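Local coordinates for protein cytochrome P450 RhF (Acinetobacter radioresistens, PDB 6RO8) that binds heme through its cytochrome P450 domain, here the crystallised part of a longer protein, and probably supports monooxygenase and peroxygenase chemistry, at residues T67-V72 / E370-G375; A74-P79 / W320-T325. All blocks are in the same frame, centred on the assembly; numbering follows the deposited sequence.

Contact 1: residues T67-V72 / E370-G375; sequences TRYEDV and EHLTFG. With HEM (protoporphyrin IX containing Fe), chain B.
Tyr69 and Leu372 bury the most surface between the first turn of helix 69-77 and the loop 370-375. The phenol ring projects with CG anti to the backbone N (chi1 179°), which carries its far edge across to the loop. There OH donates a hydrogen bond to Glu370 O, 2.7 Å away and close to the ring plane. The hydroxyl meets the carbonyl at a C=O...donor angle of 140° and lies 22° off the carbonyl plane. Tyr69 CE1 packs against Leu372 CG at 3.7 Å, and the branch ending in Leu372 CD1 lies 3.7 Å from Tyr69 CD1. That same methyl is 3.7 Å from Val72 CG1, the two aliphatic side chains running past each other in opposite directions. Ala348 touches both, and His354 stacks on the Tyr69 ring while also bonding Glu370 OE1.

The loop leads into the cysteine-ligand segment of the P450 fold, whose FxxGxxxCxG signature starts at Phe374 and includes the axial ligand Cys381. Leu372 to Gly375 form a type I turn, and Thr373, its second residue, donates its backbone N-H to His371 ND1 (3.0 Å), nearly in the imidazole plane. His371 NE2 is bonded in turn to Glu308 of helix 303-314. Within the turn, Phe374 CE1 approaches heme atom C2B at 3.6 Å, while a backbone bond joins Phe374 to Cys381.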
loop_
_atom_site.group_PDB
_atom_site.type_symbol
_atom_site.label_atom_id
_atom_site.label_comp_id
_atom_site.label_asym_id
_atom_site.label_seq_id
_atom_site.Cartn_x
_atom_site.Cartn_y
_atom_site.Cartn_z
ATOM N N THR A 67 11.885 -13.423 -4.135
ATOM C CA THR A 67 12.756 -12.408 -3.554
ATOM C C THR A 67 13.486 -11.541 -4.565
ATOM O O THR A 67 13.931 -10.452 -4.194
ATOM C CB THR A 67 13.802 -13.057 -2.638
ATOM O OG1 THR A 67 14.716 -13.826 -3.427
ATOM C CG2 THR A 67 13.131 -13.947 -1.568
ATOM N N ARG A 68 13.603 -11.967 -5.823
ATOM C CA ARG A 68 14.435 -11.291 -6.811
ATOM C C ARG A 68 13.634 -10.388 -7.740
ATOM O O ARG A 68 12.456 -10.632 -8.011
ATOM C CB ARG A 68 15.197 -12.309 -7.650
ATOM C CG ARG A 68 16.389 -12.872 -6.924
ATOM C CD ARG A 68 17.251 -13.653 -7.856
ATOM N NE ARG A 68 18.481 -14.015 -7.181
ATOM C CZ ARG A 68 19.391 -14.828 -7.693
ATOM N NH1 ARG A 68 19.190 -15.361 -8.887
ATOM N NH2 ARG A 68 20.487 -15.117 -7.005
ATOM N N TYR A 69 14.322 -9.373 -8.281
ATOM C CA TYR A 69 13.659 -8.362 -9.101
ATOM C C TYR A 69 13.071 -8.967 -10.376
ATOM O O TYR A 69 11.902 -8.732 -10.705
ATOM C CB TYR A 69 14.633 -7.226 -9.432
ATOM C CG TYR A 69 14.011 -6.146 -10.304
ATOM C CD1 TYR A 69 13.354 -5.060 -9.741
ATOM C CD2 TYR A 69 14.054 -6.234 -11.691
ATOM C CE1 TYR A 69 12.776 -4.100 -10.525
ATOM C CE2 TYR A 69 13.469 -5.275 -12.484
ATOM C CZ TYR A 69 12.844 -4.205 -11.897
ATOM O OH TYR A 69 12.262 -3.241 -12.693
ATOM N N GLU A 70 13.860 -9.754 -11.110
ATOM C CA GLU A 70 13.357 -10.291 -12.372
ATOM C C GLU A 70 12.199 -11.267 -12.157
ATOM O O GLU A 70 11.220 -11.240 -12.911
ATOM C CB GLU A 70 14.486 -10.955 -13.155
ATOM C CG GLU A 70 15.448 -9.992 -13.843
ATOM C CD GLU A 70 14.762 -8.984 -14.773
ATOM O OE1 GLU A 70 13.655 -9.268 -15.285
ATOM O OE2 GLU A 70 15.343 -7.897 -14.999
ATOM N N ASP A 71 12.278 -12.128 -11.134
ATOM C CA ASP A 71 11.181 -13.059 -10.869
ATOM C C ASP A 71 9.897 -12.310 -10.532
ATOM O O ASP A 71 8.832 -12.602 -11.095
ATOM C CB ASP A 71 11.523 -14.012 -9.719
ATOM C CG ASP A 71 12.763 -14.846 -9.969
ATOM O OD1 ASP A 71 13.019 -15.217 -11.136
ATOM O OD2 ASP A 71 13.474 -15.139 -8.974
ATOM N N VAL A 72 9.978 -11.352 -9.590
ATOM C CA VAL A 72 8.790 -10.609 -9.174
ATOM C C VAL A 72 8.175 -9.883 -10.368
ATOM O O VAL A 72 6.956 -9.923 -10.580
ATOM C CB VAL A 72 9.137 -9.639 -8.026
ATOM C CG1 VAL A 72 7.965 -8.646 -7.745
ATOM C CG2 VAL A 72 9.536 -10.425 -6.762
ATOM N N GLU A 370 12.271 2.269 -11.914
ATOM C CA GLU A 370 12.019 0.873 -12.253
ATOM C C GLU A 370 11.597 0.025 -11.047
ATOM O O GLU A 370 11.371 -1.182 -11.219
ATOM C CB GLU A 370 13.259 0.273 -12.906
ATOM C CG GLU A 370 13.489 0.757 -14.330
ATOM C CD GLU A 370 14.772 0.230 -14.934
ATOM O OE1 GLU A 370 15.656 -0.234 -14.178
ATOM O OE2 GLU A 370 14.898 0.272 -16.171
ATOM N N HIS A 371 11.492 0.612 -9.849
ATOM C CA HIS A 371 11.081 -0.121 -8.657
ATOM C C HIS A 371 9.692 -0.745 -8.863
ATOM O O HIS A 371 8.939 -0.364 -9.765
ATOM C CB HIS A 371 11.076 0.808 -7.439
ATOM C CG HIS A 371 9.945 1.798 -7.433
ATOM N ND1 HIS A 371 8.633 1.433 -7.213
ATOM C CD2 HIS A 371 9.930 3.138 -7.635
ATOM C CE1 HIS A 371 7.860 2.501 -7.289
ATOM N NE2 HIS A 371 8.623 3.552 -7.534
ATOM N N LEU A 372 9.337 -1.687 -7.980
ATOM C CA LEU A 372 8.092 -2.445 -8.122
ATOM C C LEU A 372 7.085 -2.172 -7.007
ATOM O O LEU A 372 6.135 -2.937 -6.852
ATOM C CB LEU A 372 8.386 -3.948 -8.209
ATOM C CG LEU A 372 9.298 -4.298 -9.385
ATOM C CD1 LEU A 372 9.700 -5.762 -9.392
ATOM C CD2 LEU A 372 8.598 -3.937 -10.673
ATOM N N THR A 373 7.265 -1.095 -6.234
ATOM C CA THR A 373 6.336 -0.771 -5.150
ATOM C C THR A 373 4.930 -0.518 -5.687
ATOM O O THR A 373 3.946 -0.770 -4.983
ATOM C CB THR A 373 6.866 0.452 -4.359
ATOM O OG1 THR A 373 8.199 0.208 -3.905
ATOM C CG2 THR A 373 6.036 0.782 -3.143
ATOM N N PHE A 374 4.801 -0.059 -6.930
ATOM C CA PHE A 374 3.473 0.163 -7.510
ATOM C C PHE A 374 2.976 -1.027 -8.317
ATOM O O PHE A 374 1.922 -0.924 -8.971
ATOM C CB PHE A 374 3.458 1.411 -8.410
ATOM C CG PHE A 374 3.569 2.711 -7.659
ATOM C CD1 PHE A 374 2.706 3.007 -6.619
ATOM C CD2 PHE A 374 4.551 3.640 -7.996
ATOM C CE1 PHE A 374 2.820 4.208 -5.928
ATOM C CE2 PHE A 374 4.677 4.840 -7.317
ATOM C CZ PHE A 374 3.810 5.129 -6.281
ATOM N N GLY A 375 3.711 -2.142 -8.285
ATOM C CA GLY A 375 3.466 -3.242 -9.185
ATOM C C GLY A 375 3.994 -2.970 -10.582
ATOM O O GLY A 375 4.747 -2.027 -10.841
HETATM C CHA HEM B . -2.963 -1.155 -7.409
HETATM C CHB HEM B . 0.538 0.274 -4.344
HETATM C CHC HEM B . -1.685 4.558 -3.649
HETATM C CHD HEM B . -5.377 2.896 -6.336
HETATM C C1A HEM B . -1.826 -1.164 -6.631
HETATM C C2A HEM B . -0.874 -2.251 -6.483
HETATM C C3A HEM B . 0.081 -1.859 -5.646
HETATM C C4A HEM B . -0.216 -0.505 -5.209
HETATM C CMA HEM B . 1.288 -2.721 -5.222
HETATM C CAA HEM B . -0.936 -3.626 -7.185
HETATM C CBA HEM B . -0.014 -3.553 -8.386
HETATM C CGA HEM B . -0.061 -4.818 -9.199
HETATM O O1A HEM B . -0.787 -5.765 -8.811
HETATM O O2A HEM B . 0.633 -4.863 -10.242
HETATM C C1B HEM B . 0.291 1.573 -3.966
HETATM C C2B HEM B . 1.210 2.428 -3.240
HETATM C C3B HEM B . 0.590 3.614 -3.031
HETATM C C4B HEM B . -0.737 3.545 -3.629
HETATM C CMB HEM B . 2.633 1.981 -2.807
HETATM C CAB HEM B . 1.106 4.895 -2.336
HETATM C CBB HEM B . 2.370 5.122 -1.975
HETATM C C1C HEM B . -2.889 4.490 -4.315
HETATM C C2C HEM B . -3.929 5.503 -4.375
HETATM C C3C HEM B . -4.938 5.013 -5.132
HETATM C C4C HEM B . -4.570 3.695 -5.566
HETATM C CMC HEM B . -3.830 6.880 -3.682
HETATM C CAC HEM B . -6.304 5.622 -5.554
HETATM C CBC HEM B . -6.713 6.827 -5.153
HETATM C C1D HEM B . -5.072 1.656 -6.841
HETATM C C2D HEM B . -5.933 0.850 -7.673
HETATM C C3D HEM B . -5.273 -0.260 -7.982
HETATM C C4D HEM B . -3.958 -0.206 -7.352
HETATM C CMD HEM B . -7.367 1.196 -8.129
HETATM C CAD HEM B . -5.854 -1.406 -8.841
HETATM C CBD HEM B . -5.607 -1.194 -10.328
HETATM C CGD HEM B . -5.765 -2.515 -11.047
HETATM O O1D HEM B . -6.073 -3.522 -10.375
HETATM O O2D HEM B . -5.576 -2.579 -12.287
HETATM N NA HEM B . -1.397 -0.128 -5.828
HETATM N NB HEM B . -0.879 2.285 -4.184
HETATM N NC HEM B . -3.327 3.404 -5.053
HETATM N ND HEM B . -3.873 0.982 -6.668
HETATM FE FE HEM B . -2.381 1.670 -5.431
HETATM O O HOH W 1 -3.501 0.592 -3.734
#

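Contact 2: residues A74-P79 / W320-T325. With HEM (protoporphyrin IX containing Fe), chain B; HIS (histidine), chain C.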
loop_
_atom_site.group_PDB
_atom_site.type_symbol
_atom_site.label_atom_id
_atom_site.label_comp_id
_atom_site.label_asym_id
_atom_site.label_seq_id
_atom_site.Cartn_x
_atom_site.Cartn_y
_atom_site.Cartn_z
ATOM N N ALA A 74 8.501 -10.749 -13.524
ATOM C CA ALA A 74 7.973 -11.742 -14.454
ATOM C C ALA A 74 6.573 -12.190 -14.042
ATOM O O ALA A 74 5.657 -12.255 -14.871
ATOM C CB ALA A 74 8.923 -12.926 -14.528
ATOM N N ILE A 75 6.378 -12.463 -12.746
ATOM C CA ILE A 75 5.067 -12.876 -12.258
ATOM C C ILE A 75 4.031 -11.755 -12.426
ATOM O O ILE A 75 2.882 -12.009 -12.826
ATOM C CB ILE A 75 5.198 -13.381 -10.806
ATOM C CG1 ILE A 75 6.025 -14.672 -10.790
ATOM C CG2 ILE A 75 3.837 -13.633 -10.165
ATOM C CD1 ILE A 75 6.985 -14.804 -9.619
ATOM N N PHE A 76 4.419 -10.501 -12.158
ATOM C CA PHE A 76 3.507 -9.382 -12.387
ATOM C C PHE A 76 3.074 -9.307 -13.846
ATOM O O PHE A 76 1.921 -8.966 -14.145
ATOM C CB PHE A 76 4.171 -8.069 -11.997
ATOM C CG PHE A 76 3.924 -7.646 -10.593
ATOM C CD1 PHE A 76 2.633 -7.521 -10.108
ATOM C CD2 PHE A 76 4.991 -7.331 -9.755
ATOM C CE1 PHE A 76 2.400 -7.107 -8.793
ATOM C CE2 PHE A 76 4.765 -6.906 -8.444
ATOM C CZ PHE A 76 3.467 -6.801 -7.966
ATOM N N ARG A 77 3.989 -9.622 -14.770
ATOM C CA ARG A 77 3.759 -9.421 -16.197
ATOM C C ARG A 77 2.732 -10.396 -16.783
ATOM O O ARG A 77 2.135 -10.098 -17.820
ATOM C CB ARG A 77 5.097 -9.535 -16.930
ATOM C CG ARG A 77 5.046 -9.210 -18.409
ATOM C CD ARG A 77 6.414 -8.812 -18.966
ATOM N NE ARG A 77 7.520 -9.459 -18.266
ATOM C CZ ARG A 77 8.770 -9.003 -18.259
ATOM N NH1 ARG A 77 9.078 -7.891 -18.917
ATOM N NH2 ARG A 77 9.716 -9.662 -17.595
ATOM N N ASP A 78 2.493 -11.539 -16.137
ATOM C CA ASP A 78 1.597 -12.581 -16.639
ATOM C C ASP A 78 0.434 -12.748 -15.669
ATOM O O ASP A 78 0.516 -13.536 -14.712
ATOM C CB ASP A 78 2.369 -13.889 -16.825
ATOM C CG ASP A 78 1.502 -15.031 -17.352
ATOM O OD1 ASP A 78 0.283 -14.848 -17.516
ATOM O OD2 ASP A 78 2.055 -16.128 -17.599
ATOM N N PRO A 79 -0.676 -12.044 -15.882
ATOM C CA PRO A 79 -1.819 -12.164 -14.971
ATOM C C PRO A 79 -2.800 -13.256 -15.344
ATOM O O PRO A 79 -3.800 -13.421 -14.638
ATOM C CB PRO A 79 -2.482 -10.783 -15.084
ATOM C CG PRO A 79 -2.204 -10.358 -16.476
ATOM C CD PRO A 79 -0.914 -11.024 -16.918
ATOM N N TRP A 320 3.286 -8.183 -2.168
ATOM C CA TRP A 320 1.968 -8.376 -2.750
ATOM C C TRP A 320 1.826 -9.849 -3.149
ATOM O O TRP A 320 2.780 -10.632 -3.065
ATOM C CB TRP A 320 1.761 -7.418 -3.937
ATOM C CG TRP A 320 0.350 -6.939 -4.101
ATOM C CD1 TRP A 320 -0.433 -7.074 -5.219
ATOM C CD2 TRP A 320 -0.456 -6.252 -3.129
ATOM N NE1 TRP A 320 -1.680 -6.523 -5.000
ATOM C CE2 TRP A 320 -1.721 -6.011 -3.729
ATOM C CE3 TRP A 320 -0.242 -5.830 -1.809
ATOM C CZ2 TRP A 320 -2.758 -5.352 -3.062
ATOM C CZ3 TRP A 320 -1.287 -5.192 -1.138
ATOM C CH2 TRP A 320 -2.525 -4.951 -1.774
ATOM N N ARG A 321 0.631 -10.253 -3.571
ATOM C CA ARG A 321 0.329 -11.677 -3.663
ATOM C C ARG A 321 -0.251 -12.061 -5.022
ATOM O O ARG A 321 -0.926 -11.265 -5.699
ATOM C CB ARG A 321 -0.637 -12.093 -2.563
ATOM C CG ARG A 321 -0.074 -11.961 -1.158
ATOM C CD ARG A 321 -1.111 -12.417 -0.142
ATOM N NE ARG A 321 -2.148 -11.414 0.049
ATOM C CZ ARG A 321 -3.283 -11.608 0.712
ATOM N NH1 ARG A 321 -3.567 -12.813 1.257
ATOM N NH2 ARG A 321 -4.135 -10.588 0.821
ATOM N N ARG A 322 0.023 -13.301 -5.414
ATOM C CA ARG A 322 -0.526 -13.876 -6.629
ATOM C C ARG A 322 -0.958 -15.301 -6.328
ATOM O O ARG A 322 -0.474 -15.926 -5.379
ATOM C CB ARG A 322 0.494 -13.860 -7.788
ATOM C CG ARG A 322 0.704 -12.500 -8.414
ATOM C CD ARG A 322 -0.618 -11.937 -8.885
ATOM N NE ARG A 322 -0.459 -10.709 -9.664
ATOM C CZ ARG A 322 -0.752 -9.490 -9.216
ATOM N NH1 ARG A 322 -1.207 -9.330 -7.982
ATOM N NH2 ARG A 322 -0.599 -8.438 -10.007
ATOM N N GLN A 323 -1.881 -15.815 -7.136
ATOM C CA GLN A 323 -2.275 -17.217 -7.064
ATOM C C GLN A 323 -2.081 -17.857 -8.423
ATOM O O GLN A 323 -2.383 -17.249 -9.450
ATOM C CB GLN A 323 -3.722 -17.405 -6.625
ATOM C CG GLN A 323 -3.955 -18.810 -6.095
ATOM C CD GLN A 323 -5.306 -19.003 -5.456
ATOM O OE1 GLN A 323 -5.601 -18.426 -4.411
ATOM N NE2 GLN A 323 -6.135 -19.834 -6.074
ATOM N N VAL A 324 -1.575 -19.075 -8.419
ATOM C CA VAL A 324 -1.232 -19.787 -9.644
ATOM C C VAL A 324 -2.465 -20.540 -10.148
ATOM O O VAL A 324 -3.143 -21.249 -9.384
ATOM C CB VAL A 324 -0.041 -20.728 -9.396
ATOM C CG1 VAL A 324 0.285 -21.559 -10.626
ATOM C CG2 VAL A 324 1.174 -19.910 -8.941
ATOM N N THR A 325 -2.764 -20.372 -11.439
ATOM C CA THR A 325 -3.978 -20.896 -12.053
ATOM C C THR A 325 -3.741 -22.132 -12.914
ATOM O O THR A 325 -4.663 -22.935 -13.088
ATOM C CB THR A 325 -4.632 -19.811 -12.911
ATOM O OG1 THR A 325 -3.660 -19.300 -13.833
ATOM C CG2 THR A 325 -5.146 -18.666 -12.034
HETATM C CHA HEM B . -2.963 -1.155 -7.409
HETATM C CHB HEM B . 0.538 0.274 -4.344
HETATM C CHC HEM B . -1.685 4.558 -3.649
HETATM C CHD HEM B . -5.377 2.896 -6.336
HETATM C C1A HEM B . -1.826 -1.164 -6.631
HETATM C C2A HEM B . -0.874 -2.251 -6.483
HETATM C C3A HEM B . 0.081 -1.859 -5.646
HETATM C C4A HEM B . -0.216 -0.505 -5.209
HETATM C CMA HEM B . 1.288 -2.721 -5.222
HETATM C CAA HEM B . -0.936 -3.626 -7.185
HETATM C CBA HEM B . -0.014 -3.553 -8.386
HETATM C CGA HEM B . -0.061 -4.818 -9.199
HETATM O O1A HEM B . -0.787 -5.765 -8.811
HETATM O O2A HEM B . 0.633 -4.863 -10.242
HETATM C C1B HEM B . 0.291 1.573 -3.966
HETATM C C2B HEM B . 1.210 2.428 -3.240
HETATM C C3B HEM B . 0.590 3.614 -3.031
HETATM C C4B HEM B . -0.737 3.545 -3.629
HETATM C CMB HEM B . 2.633 1.981 -2.807
HETATM C CAB HEM B . 1.106 4.895 -2.336
HETATM C CBB HEM B . 2.370 5.122 -1.975
HETATM C C1C HEM B . -2.889 4.490 -4.315
HETATM C C2C HEM B . -3.929 5.503 -4.375
HETATM C C3C HEM B . -4.938 5.013 -5.132
HETATM C C4C HEM B . -4.570 3.695 -5.566
HETATM C CMC HEM B . -3.830 6.880 -3.682
HETATM C CAC HEM B . -6.304 5.622 -5.554
HETATM C CBC HEM B . -6.713 6.827 -5.153
HETATM C C1D HEM B . -5.072 1.656 -6.841
HETATM C C2D HEM B . -5.933 0.850 -7.673
HETATM C C3D HEM B . -5.273 -0.260 -7.982
HETATM C C4D HEM B . -3.958 -0.206 -7.352
HETATM C CMD HEM B . -7.367 1.196 -8.129
HETATM C CAD HEM B . -5.854 -1.406 -8.841
HETATM C CBD HEM B . -5.607 -1.194 -10.328
HETATM C CGD HEM B . -5.765 -2.515 -11.047
HETATM O O1D HEM B . -6.073 -3.522 -10.375
HETATM O O2D HEM B . -5.576 -2.579 -12.287
HETATM N NA HEM B . -1.397 -0.128 -5.828
HETATM N NB HEM B . -0.879 2.285 -4.184
HETATM N NC HEM B . -3.327 3.404 -5.053
HETATM N ND HEM B . -3.873 0.982 -6.668
HETATM FE FE HEM B . -2.381 1.670 -5.431
HETATM N N HIS C . -4.601 -1.684 -0.437
HETATM C CA HIS C . -3.389 -1.457 -1.215
HETATM C C HIS C . -3.036 0.027 -1.269
HETATM O O HIS C . -2.103 0.410 -1.988
HETATM C CB HIS C . -3.551 -2.010 -2.632
HETATM C CG HIS C . -4.901 -1.759 -3.227
HETATM N ND1 HIS C . -5.072 -1.180 -4.468
HETATM C CD2 HIS C . -6.145 -2.007 -2.753
HETATM C CE1 HIS C . -6.363 -1.084 -4.732
HETATM N NE2 HIS C . -7.036 -1.579 -3.708
HETATM O OXT HIS C . -3.668 0.850 -0.605
HETATM O O HOH W 1 -3.501 0.592 -3.734
#
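The heme propionate site lies where the C-terminal half of helix 69-77 faces strand 320-324, and Phe76, Trp320 and Arg322 supply part of its wall. Arg322 carries the polar chemistry. Its chain bends at chi2 (-56°), turning the guanidinium toward the heme, and NH2 donates a nearly straight hydrogen bond to propionate oxygen O1A of the heme (2.9 Å, N-H...O angle 165°) in the guanidinium plane. NH1 is bonded to Arg321 O of the same strand (3.0 Å, 153°), so two nitrogens of the group are held and its rotation is restricted.

Phe76 stands almost perpendicular to this plane, its ring edge directed at the guanidinium face, with CD1 3.4 Å from Arg322 NH2. The second oxygen of the same propionate, O2A of the heme, sits 3.2 Å from Phe76 CE1. Farther back, the aliphatic base of the arginine is covered by the helix: Ile75 CG2 is 3.8 Å from Arg322 CG, with Phe82 of strand 82-83 touching both side chains. Trp320, on the same side of the strand as Arg322, packs beside the heme. Its CB lies 4.4 Å from Phe76 CZ, one face of the indole carries heme methyl CMA, and Trp320 CH2 comes within 3.2 Å of CB of the bound histidine. That ligand is also bonded to Thr274, and a water is coordinated to the heme iron.

Arg126 and His379 also hydrogen-bond the heme. In this buried site, the positive charge of Arg322 would be expected to favour an ionised propionate.

In the fold
Helix 69-77 serves both contacts: its first turn meets the loop 370-375 in contact 1, and its later turns meet strand 320-324 in contact 2. The centres are 12 Å apart, and the two touch where Gly375 CA lies 3.8 Å from Phe76 CZ. Both segments of contact 2 fall in the chain between the two segments of contact 1. The helix follows strand 63-66 and precedes strand 82-83, both members of the mixed sheet that contains strand 320-324. One short helix thus joins that sheet to the cysteine-ligand loop, and both contacts border the heme: contact 1 through the loop, contact 2 mainly at the propionate.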